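Long-range contact in mevalonate kinase (Staphylococcus aureus, PDB 2X7I), which probably transfers the terminal phosphate of ATP to mevalonate, an early step of isoprenoid synthesis in a GHMP-family kinase: residues R5-I18 with I30-E44. Numbering follows the deposited sequence.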
ATOM      1  N   ARG A   5     -14.354  22.523 -15.139  1.00 77.92           N
ATOM      2  CA  ARG A   5     -15.039  22.809 -13.857  1.00 76.91           C
ATOM      3  C   ARG A   5     -14.933  21.747 -12.732  1.00 74.11           C
ATOM      4  O   ARG A   5     -14.892  22.121 -11.565  1.00 72.67           O
ATOM      5  CB  ARG A   5     -16.523  23.119 -14.099  1.00 79.16           C
ATOM      6  CG  ARG A   5     -16.826  24.585 -14.412  1.00 81.97           C
ATOM      7  CD  ARG A   5     -18.331  24.881 -14.353  1.00 85.03           C
ATOM      8  NE  ARG A   5     -19.120  23.928 -15.142  1.00 87.40           N
ATOM      9  CZ  ARG A   5     -20.447  23.812 -15.095  1.00 91.38           C
ATOM     10  NH1 ARG A   5     -21.182  24.601 -14.313  1.00 93.14           N
ATOM     11  NH2 ARG A   5     -21.057  22.906 -15.853  1.00 93.87           N
ATOM     12  N   LYS A   6     -14.942  20.453 -13.058  1.00 73.07           N
ATOM     13  CA  LYS A   6     -14.952  19.411 -12.012  1.00 71.33           C
ATOM     14  C   LYS A   6     -14.266  18.099 -12.412  1.00 69.52           C
ATOM     15  O   LYS A   6     -14.412  17.623 -13.537  1.00 70.59           O
ATOM     16  CB  LYS A   6     -16.379  19.129 -11.526  1.00 73.14           C
ATOM     17  CG  LYS A   6     -16.437  18.240 -10.263  1.00 72.94           C
ATOM     18  CD  LYS A   6     -17.633  18.560  -9.347  1.00 75.94           C
ATOM     19  CE  LYS A   6     -18.896  17.800  -9.736  1.00 79.30           C
ATOM     20  NZ  LYS A   6     -18.799  16.346  -9.382  1.00 79.38           N
ATOM     21  N   GLY A   7     -13.530  17.519 -11.464  1.00 66.83           N
ATOM     22  CA  GLY A   7     -12.703  16.342 -11.722  1.00 65.01           C
ATOM     23  C   GLY A   7     -12.533  15.436 -10.518  1.00 62.93           C
ATOM     24  O   GLY A   7     -12.268  15.889  -9.408  1.00 61.57           O
ATOM     25  N   TYR A   8     -12.670  14.141 -10.753  1.00 62.57           N
ATOM     26  CA  TYR A   8     -12.643  13.150  -9.694  1.00 61.54           C
ATOM     27  C   TYR A   8     -11.639  12.043 -10.017  1.00 59.58           C
ATOM     28  O   TYR A   8     -11.560  11.595 -11.158  1.00 59.97           O
ATOM     29  CB  TYR A   8     -14.043  12.548  -9.523  1.00 63.49           C
ATOM     30  CG  TYR A   8     -14.091  11.505  -8.445  1.00 64.65           C
ATOM     31  CD1 TYR A   8     -14.162  10.152  -8.761  1.00 67.12           C
ATOM     32  CD2 TYR A   8     -14.007  11.869  -7.106  1.00 65.90           C
ATOM     33  CE1 TYR A   8     -14.181   9.181  -7.765  1.00 67.88           C
ATOM     34  CE2 TYR A   8     -14.028  10.915  -6.101  1.00 67.24           C
ATOM     35  CZ  TYR A   8     -14.118   9.569  -6.436  1.00 68.26           C
ATOM     36  OH  TYR A   8     -14.127   8.620  -5.438  1.00 68.92           O
ATOM     37  N   GLY A   9     -10.880  11.605  -9.014  1.00 57.30           N
ATOM     38  CA  GLY A   9      -9.976  10.466  -9.182  1.00 56.06           C
ATOM     39  C   GLY A   9      -9.893   9.568  -7.962  1.00 55.13           C
ATOM     40  O   GLY A   9     -10.070  10.015  -6.832  1.00 54.76           O
ATOM     41  N   GLU A  10      -9.619   8.292  -8.199  1.00 54.95           N
ATOM     42  CA  GLU A  10      -9.471   7.303  -7.137  1.00 54.30           C
ATOM     43  C   GLU A  10      -8.214   6.489  -7.333  1.00 52.53           C
ATOM     44  O   GLU A  10      -7.733   6.323  -8.460  1.00 51.93           O
ATOM     45  CB  GLU A  10     -10.640   6.326  -7.146  1.00 56.02           C
ATOM     46  CG  GLU A  10     -11.667   6.578  -6.092  1.00 58.64           C
ATOM     47  CD  GLU A  10     -12.940   5.805  -6.351  1.00 61.53           C
ATOM     48  OE1 GLU A  10     -12.847   4.641  -6.776  1.00 62.60           O
ATOM     49  OE2 GLU A  10     -14.033   6.364  -6.149  1.00 64.82           O
ATOM     50  N   SER A  11      -7.725   5.934  -6.229  1.00 51.32           N
ATOM     51  CA  SER A  11      -6.585   5.030  -6.265  1.00 49.93           C
ATOM     52  C   SER A  11      -6.621   3.998  -5.144  1.00 49.36           C
ATOM     53  O   SER A  11      -7.047   4.291  -4.025  1.00 49.18           O
ATOM     54  CB  SER A  11      -5.286   5.821  -6.159  1.00 48.75           C
ATOM     55  OG  SER A  11      -4.179   4.961  -6.362  1.00 47.94           O
ATOM     56  N   THR A  12      -6.137   2.797  -5.442  1.00 49.07           N
ATOM     57  CA  THR A  12      -5.886   1.802  -4.399  1.00 48.76           C
ATOM     58  C   THR A  12      -4.524   2.079  -3.786  1.00 47.75           C
ATOM     59  O   THR A  12      -3.763   2.901  -4.295  1.00 46.89           O
ATOM     60  CB  THR A  12      -5.858   0.355  -4.929  1.00 48.97           C
ATOM     61  OG1 THR A  12      -4.605   0.115  -5.586  1.00 46.80           O
ATOM     62  CG2 THR A  12      -7.015   0.089  -5.866  1.00 49.24           C
ATOM     63  N   GLY A  13      -4.225   1.383  -2.693  1.00 47.87           N
ATOM     64  CA  GLY A  13      -2.863   1.327  -2.171  1.00 47.27           C
ATOM     65  C   GLY A  13      -2.115   0.150  -2.782  1.00 47.09           C
ATOM     66  O   GLY A  13      -2.512  -0.372  -3.824  1.00 47.71           O
ATOM     67  N   LYS A  14      -1.044  -0.282  -2.122  1.00 46.80           N
ATOM     68  CA  LYS A  14      -0.353  -1.518  -2.505  1.00 46.88           C
ATOM     69  C   LYS A  14       0.299  -2.187  -1.295  1.00 46.65           C
ATOM     70  O   LYS A  14       0.579  -1.534  -0.293  1.00 46.43           O
ATOM     71  CB  LYS A  14       0.666  -1.236  -3.611  1.00 46.18           C
ATOM     72  CG  LYS A  14       2.119  -1.254  -3.214  1.00 46.46           C
ATOM     73  CD  LYS A  14       2.521  -0.142  -2.255  1.00 46.87           C
ATOM     74  CE  LYS A  14       3.727  -0.592  -1.438  1.00 46.18           C
ATOM     75  NZ  LYS A  14       4.338   0.470  -0.613  1.00 46.38           N
ATOM     76  N   ILE A  15       0.536  -3.490  -1.396  1.00 46.77           N
ATOM     77  CA  ILE A  15       1.272  -4.216  -0.359  1.00 46.71           C
ATOM     78  C   ILE A  15       2.449  -4.950  -0.969  1.00 46.04           C
ATOM     79  O   ILE A  15       2.331  -5.551  -2.030  1.00 45.49           O
ATOM     80  CB  ILE A  15       0.376  -5.228   0.404  1.00 48.00           C
ATOM     81  CG1 ILE A  15      -0.850  -4.511   0.980  1.00 48.86           C
ATOM     82  CG2 ILE A  15       1.179  -5.929   1.513  1.00 48.13           C
ATOM     83  CD1 ILE A  15      -1.303  -5.015   2.338  1.00 50.64           C
ATOM     84  N   ILE A  16       3.597  -4.862  -0.302  1.00 46.27           N
ATOM     85  CA  ILE A  16       4.735  -5.706  -0.613  1.00 46.13           C
ATOM     86  C   ILE A  16       4.500  -6.972   0.191  1.00 47.11           C
ATOM     87  O   ILE A  16       4.693  -6.985   1.407  1.00 47.59           O
ATOM     88  CB  ILE A  16       6.079  -5.054  -0.204  1.00 46.02           C
ATOM     89  CG1 ILE A  16       6.277  -3.684  -0.877  1.00 44.80           C
ATOM     90  CG2 ILE A  16       7.236  -5.967  -0.555  1.00 46.12           C
ATOM     91  CD1 ILE A  16       6.252  -3.718  -2.399  1.00 43.63           C
ATOM     92  N   LEU A  17       4.029  -8.022  -0.478  1.00 47.60           N
ATOM     93  CA  LEU A  17       3.769  -9.295   0.186  1.00 48.53           C
ATOM     94  C   LEU A  17       5.049  -9.868   0.778  1.00 48.72           C
ATOM     95  O   LEU A  17       5.065 -10.323   1.922  1.00 49.18           O
ATOM     96  CB  LEU A  17       3.186 -10.298  -0.801  1.00 48.87           C
ATOM     97  CG  LEU A  17       1.729 -10.100  -1.225  1.00 49.76           C
ATOM     98  CD1 LEU A  17       1.332 -11.269  -2.115  1.00 50.24           C
ATOM     99  CD2 LEU A  17       0.790  -9.998  -0.039  1.00 49.36           C
ATOM    100  N   ILE A  18       6.113  -9.848  -0.025  1.00 48.30           N
ATOM    101  CA  ILE A  18       7.434 -10.317   0.381  1.00 48.68           C
ATOM    102  C   ILE A  18       8.427  -9.370  -0.257  1.00 48.00           C
ATOM    103  O   ILE A  18       8.279  -9.012  -1.429  1.00 47.00           O
ATOM    104  CB  ILE A  18       7.743 -11.724  -0.140  1.00 49.23           C
ATOM    105  CG1 ILE A  18       6.601 -12.687   0.139  1.00 51.90           C
ATOM    106  CG2 ILE A  18       9.019 -12.274   0.484  1.00 49.24           C
ATOM    107  CD1 ILE A  18       6.539 -13.830  -0.867  1.00 54.26           C
ATOM    108  N   ILE A  30       7.655  -8.852  -4.189  1.00 46.42           N
ATOM    109  CA  ILE A  30       6.372  -9.045  -4.840  1.00 46.55           C
ATOM    110  C   ILE A  30       5.353  -8.051  -4.282  1.00 46.10           C
ATOM    111  O   ILE A  30       4.950  -8.142  -3.123  1.00 46.18           O
ATOM    112  CB  ILE A  30       5.856 -10.484  -4.672  1.00 47.21           C
ATOM    113  CG1 ILE A  30       6.793 -11.453  -5.403  1.00 47.60           C
ATOM    114  CG2 ILE A  30       4.415 -10.587  -5.184  1.00 47.93           C
ATOM    115  CD1 ILE A  30       6.109 -12.628  -6.046  1.00 49.66           C
ATOM    116  N   ALA A  31       4.949  -7.103  -5.124  1.00 45.44           N
ATOM    117  CA  ALA A  31       3.948  -6.109  -4.763  1.00 44.75           C
ATOM    118  C   ALA A  31       2.628  -6.464  -5.444  1.00 45.27           C
ATOM    119  O   ALA A  31       2.626  -6.985  -6.562  1.00 45.90           O
ATOM    120  CB  ALA A  31       4.403  -4.745  -5.188  1.00 43.78           C
ATOM    121  N   VAL A  32       1.514  -6.193  -4.766  1.00 45.16           N
ATOM    122  CA  VAL A  32       0.184  -6.398  -5.335  1.00 46.01           C
ATOM    123  C   VAL A  32      -0.703  -5.223  -4.958  1.00 46.28           C
ATOM    124  O   VAL A  32      -0.451  -4.572  -3.939  1.00 46.41           O
ATOM    125  CB  VAL A  32      -0.498  -7.707  -4.819  1.00 46.42           C
ATOM    126  CG1 VAL A  32       0.315  -8.918  -5.200  1.00 46.46           C
ATOM    127  CG2 VAL A  32      -0.724  -7.647  -3.306  1.00 46.31           C
ATOM    128  N   PRO A  33      -1.755  -4.964  -5.755  1.00 47.19           N
ATOM    129  CA  PRO A  33      -2.708  -3.918  -5.405  1.00 47.79           C
ATOM    130  C   PRO A  33      -3.355  -4.185  -4.053  1.00 48.44           C
ATOM    131  O   PRO A  33      -3.626  -5.332  -3.729  1.00 48.99           O
ATOM    132  CB  PRO A  33      -3.764  -4.006  -6.518  1.00 48.79           C
ATOM    133  CG  PRO A  33      -3.136  -4.738  -7.615  1.00 48.49           C
ATOM    134  CD  PRO A  33      -2.133  -5.652  -7.003  1.00 48.17           C
ATOM    135  N   PHE A  34      -3.574  -3.133  -3.273  1.00 48.36           N
ATOM    136  CA  PHE A  34      -4.276  -3.245  -1.995  1.00 49.12           C
ATOM    137  C   PHE A  34      -5.653  -2.606  -2.172  1.00 50.09           C
ATOM    138  O   PHE A  34      -5.853  -1.426  -1.899  1.00 49.51           O
ATOM    139  CB  PHE A  34      -3.448  -2.560  -0.901  1.00 48.28           C
ATOM    140  CG  PHE A  34      -4.070  -2.586   0.478  1.00 49.05           C
ATOM    141  CD1 PHE A  34      -4.707  -3.707   0.962  1.00 50.66           C
ATOM    142  CD2 PHE A  34      -3.966  -1.473   1.310  1.00 49.31           C
ATOM    143  CE1 PHE A  34      -5.248  -3.723   2.231  1.00 51.89           C
ATOM    144  CE2 PHE A  34      -4.496  -1.485   2.582  1.00 50.72           C
ATOM    145  CZ  PHE A  34      -5.143  -2.614   3.043  1.00 51.54           C
ATOM    146  N   ASN A  35      -6.596  -3.411  -2.640  1.00 51.85           N
ATOM    147  CA  ASN A  35      -7.932  -2.938  -3.023  1.00 53.71           C
ATOM    148  C   ASN A  35      -8.778  -2.440  -1.856  1.00 54.73           C
ATOM    149  O   ASN A  35      -9.743  -1.716  -2.070  1.00 55.71           O
ATOM    150  CB  ASN A  35      -8.702  -4.038  -3.753  1.00 54.95           C
ATOM    151  CG  ASN A  35      -8.014  -4.486  -5.026  1.00 55.56           C
ATOM    152  OD1 ASN A  35      -7.748  -3.678  -5.918  1.00 56.82           O
ATOM    153  ND2 ASN A  35      -7.731  -5.779  -5.124  1.00 56.19           N
ATOM    154  N   ALA A  36      -8.435  -2.848  -0.638  1.00 54.93           N
ATOM    155  CA  ALA A  36      -9.145  -2.387   0.552  1.00 56.46           C
ATOM    156  C   ALA A  36      -8.810  -0.922   0.891  1.00 56.20           C
ATOM    157  O   ALA A  36      -9.602  -0.229   1.531  1.00 56.75           O
ATOM    158  CB  ALA A  36      -8.834  -3.294   1.737  1.00 56.63           C
ATOM    159  N   GLY A  37      -7.642  -0.461   0.458  1.00 55.60           N
ATOM    160  CA  GLY A  37      -7.211   0.920   0.702  1.00 55.74           C
ATOM    161  C   GLY A  37      -7.633   1.802  -0.454  1.00 56.35           C
ATOM    162  O   GLY A  37      -7.393   1.464  -1.605  1.00 56.77           O
ATOM    163  N   LYS A  38      -8.286   2.919  -0.147  1.00 57.41           N
ATOM    164  CA  LYS A  38      -8.803   3.829  -1.167  1.00 57.87           C
ATOM    165  C   LYS A  38      -8.463   5.276  -0.832  1.00 56.61           C
ATOM    166  O   LYS A  38      -8.713   5.741   0.276  1.00 56.58           O
ATOM    167  CB  LYS A  38     -10.318   3.681  -1.314  1.00 59.87           C
ATOM    168  CG  LYS A  38     -10.766   2.355  -1.971  1.00 63.81           C
ATOM    169  CD  LYS A  38     -10.439   2.306  -3.489  1.00 64.70           C
ATOM    170  CE  LYS A  38     -10.056   0.904  -3.958  1.00 64.82           C
ATOM    171  NZ  LYS A  38     -11.202  -0.065  -3.940  1.00 66.87           N
ATOM    172  N   ILE A  39      -7.889   5.971  -1.807  1.00 55.30           N
ATOM    173  CA  ILE A  39      -7.714   7.403  -1.744  1.00 54.47           C
ATOM    174  C   ILE A  39      -8.568   8.028  -2.843  1.00 55.20           C
ATOM    175  O   ILE A  39      -8.472   7.619  -4.000  1.00 55.79           O
ATOM    176  CB  ILE A  39      -6.240   7.787  -1.917  1.00 52.91           C
ATOM    177  CG1 ILE A  39      -5.426   7.217  -0.748  1.00 52.35           C
ATOM    178  CG2 ILE A  39      -6.088   9.293  -2.027  1.00 52.22           C
ATOM    179  CD1 ILE A  39      -4.283   8.103  -0.273  1.00 52.20           C
ATOM    180  N   LYS A  40      -9.407   8.997  -2.465  1.00 55.27           N
ATOM    181  CA  LYS A  40     -10.264   9.725  -3.397  1.00 55.71           C
ATOM    182  C   LYS A  40      -9.881  11.208  -3.409  1.00 54.26           C
ATOM    183  O   LYS A  40      -9.755  11.823  -2.349  1.00 53.57           O
ATOM    184  CB  LYS A  40     -11.732   9.614  -2.974  1.00 57.61           C
ATOM    185  CG  LYS A  40     -12.273   8.192  -2.841  1.00 59.31           C
ATOM    186  CD  LYS A  40     -13.681   8.209  -2.271  1.00 61.56           C
ATOM    187  CE  LYS A  40     -14.296   6.818  -2.238  1.00 64.13           C
ATOM    188  NZ  LYS A  40     -13.571   5.898  -1.305  1.00 63.94           N
ATOM    189  N   VAL A  41      -9.726  11.778  -4.602  1.00 53.13           N
ATOM    190  CA  VAL A  41      -9.489  13.212  -4.752  1.00 52.21           C
ATOM    191  C   VAL A  41     -10.598  13.851  -5.593  1.00 53.67           C
ATOM    192  O   VAL A  41     -10.967  13.334  -6.647  1.00 54.35           O
ATOM    193  CB  VAL A  41      -8.096  13.508  -5.387  1.00 51.02           C
ATOM    194  CG1 VAL A  41      -7.939  15.009  -5.691  1.00 50.15           C
ATOM    195  CG2 VAL A  41      -6.973  13.005  -4.470  1.00 48.01           C
ATOM    196  N   LEU A  42     -11.126  14.970  -5.106  1.00 54.15           N
ATOM    197  CA  LEU A  42     -12.104  15.771  -5.838  1.00 55.86           C
ATOM    198  C   LEU A  42     -11.565  17.194  -6.000  1.00 55.70           C
ATOM    199  O   LEU A  42     -11.112  17.800  -5.034  1.00 54.55           O
ATOM    200  CB  LEU A  42     -13.442  15.791  -5.094  1.00 56.96           C
ATOM    201  CG  LEU A  42     -14.535  16.700  -5.664  1.00 59.82           C
ATOM    202  CD1 LEU A  42     -14.969  16.262  -7.066  1.00 61.28           C
ATOM    203  CD2 LEU A  42     -15.739  16.750  -4.718  1.00 61.31           C
ATOM    204  N   ILE A  43     -11.621  17.711  -7.226  1.00 56.87           N
ATOM    205  CA  ILE A  43     -11.211  19.078  -7.539  1.00 57.39           C
ATOM    206  C   ILE A  43     -12.416  19.803  -8.118  1.00 60.26           C
ATOM    207  O   ILE A  43     -12.916  19.407  -9.168  1.00 61.41           O
ATOM    208  CB  ILE A  43     -10.060  19.113  -8.578  1.00 56.62           C
ATOM    209  CG1 ILE A  43      -8.945  18.135  -8.182  1.00 54.37           C
ATOM    210  CG2 ILE A  43      -9.535  20.542  -8.737  1.00 56.08           C
ATOM    211  CD1 ILE A  43      -7.688  18.218  -9.040  1.00 53.33           C
ATOM    212  N   GLU A  44     -12.872  20.851  -7.433  1.00 61.88           N
ATOM    213  CA  GLU A  44     -14.056  21.613  -7.839  1.00 65.09           C
ATOM    214  C   GLU A  44     -13.761  23.086  -8.089  1.00 65.74           C
ATOM    215  O   GLU A  44     -13.343  23.793  -7.174  1.00 64.64           O
ATOM    216  CB  GLU A  44     -15.117  21.564  -6.740  1.00 66.31           C
ATOM    217  CG  GLU A  44     -15.685  20.192  -6.446  1.00 68.23           C
ATOM    218  CD  GLU A  44     -16.648  20.220  -5.269  1.00 71.03           C
ATOM    219  OE1 GLU A  44     -16.161  20.240  -4.105  1.00 71.77           O
ATOM    220  OE2 GLU A  44     -17.877  20.227  -5.511  1.00 71.45           O
TER
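Ile15 and Phe34 form the apolar centre: Ile15 CD1 sits over one face of the Phe34 ring, 4.1 Å from its centroid and 19° off the normal, a CH-pi contact. The opposite face covers the backbone N of Gly37, and Trp302 meets the ring edge-to-face. Phe34 reaches Ile15 because its CG stands opposite the backbone N (chi1 179°). Beyond it, Leu17 CD1 packs against Val32 CG1 at 4.0 Å, their side chains crossing at about a right angle, while Ile16 CD1 meets Ala31 CB at 3.5 Å on the face opposite Ile15 and Val32. Helix 145-153 covers Ala31, and helix 103-119 the face bearing Ser11, Ile39 and Val41.

Within the mixed sheet of this GHMP-family kinase, strand 6-16 is antiparallel to both arms of its partner, 30-34 and 37-44, which a type I turn from Phe34 to Gly37 separates. Near-linear backbone bonds mark each arm: Ile15 N to Val32 O, 2.9 Å and 167°, and Val41 N to Gly9 O, also 2.9 Å. At the break Gly13 N gives only weak bonds to Phe34 O and Gly37 O. Gly13 O accepts twice: Thr12 OG1 uses a lone pair in the carbonyl plane, and Phe34 N approaches from above that plane at 3.0 Å.

Farther out, Tyr8 OH lies 3.2 Å from Lys40 CG. Glu10 OE2 lies at the Tyr8 ring edge, in plane, modelled too close to OH for a firm hydrogen bond. Glu10 runs alongside Lys40, yet its OE2 stays 4.9 Å from Lys40 NZ. The Lys14 chain, bent at chi2, carries NZ to Gly100 O and into a salt bridge with Asp147, near a citrate probably from the crystallisation liquor. The chemistry implies that backbone bonds and apolar packing join these strands, nearby opposite charges probably adding only diffuse attraction.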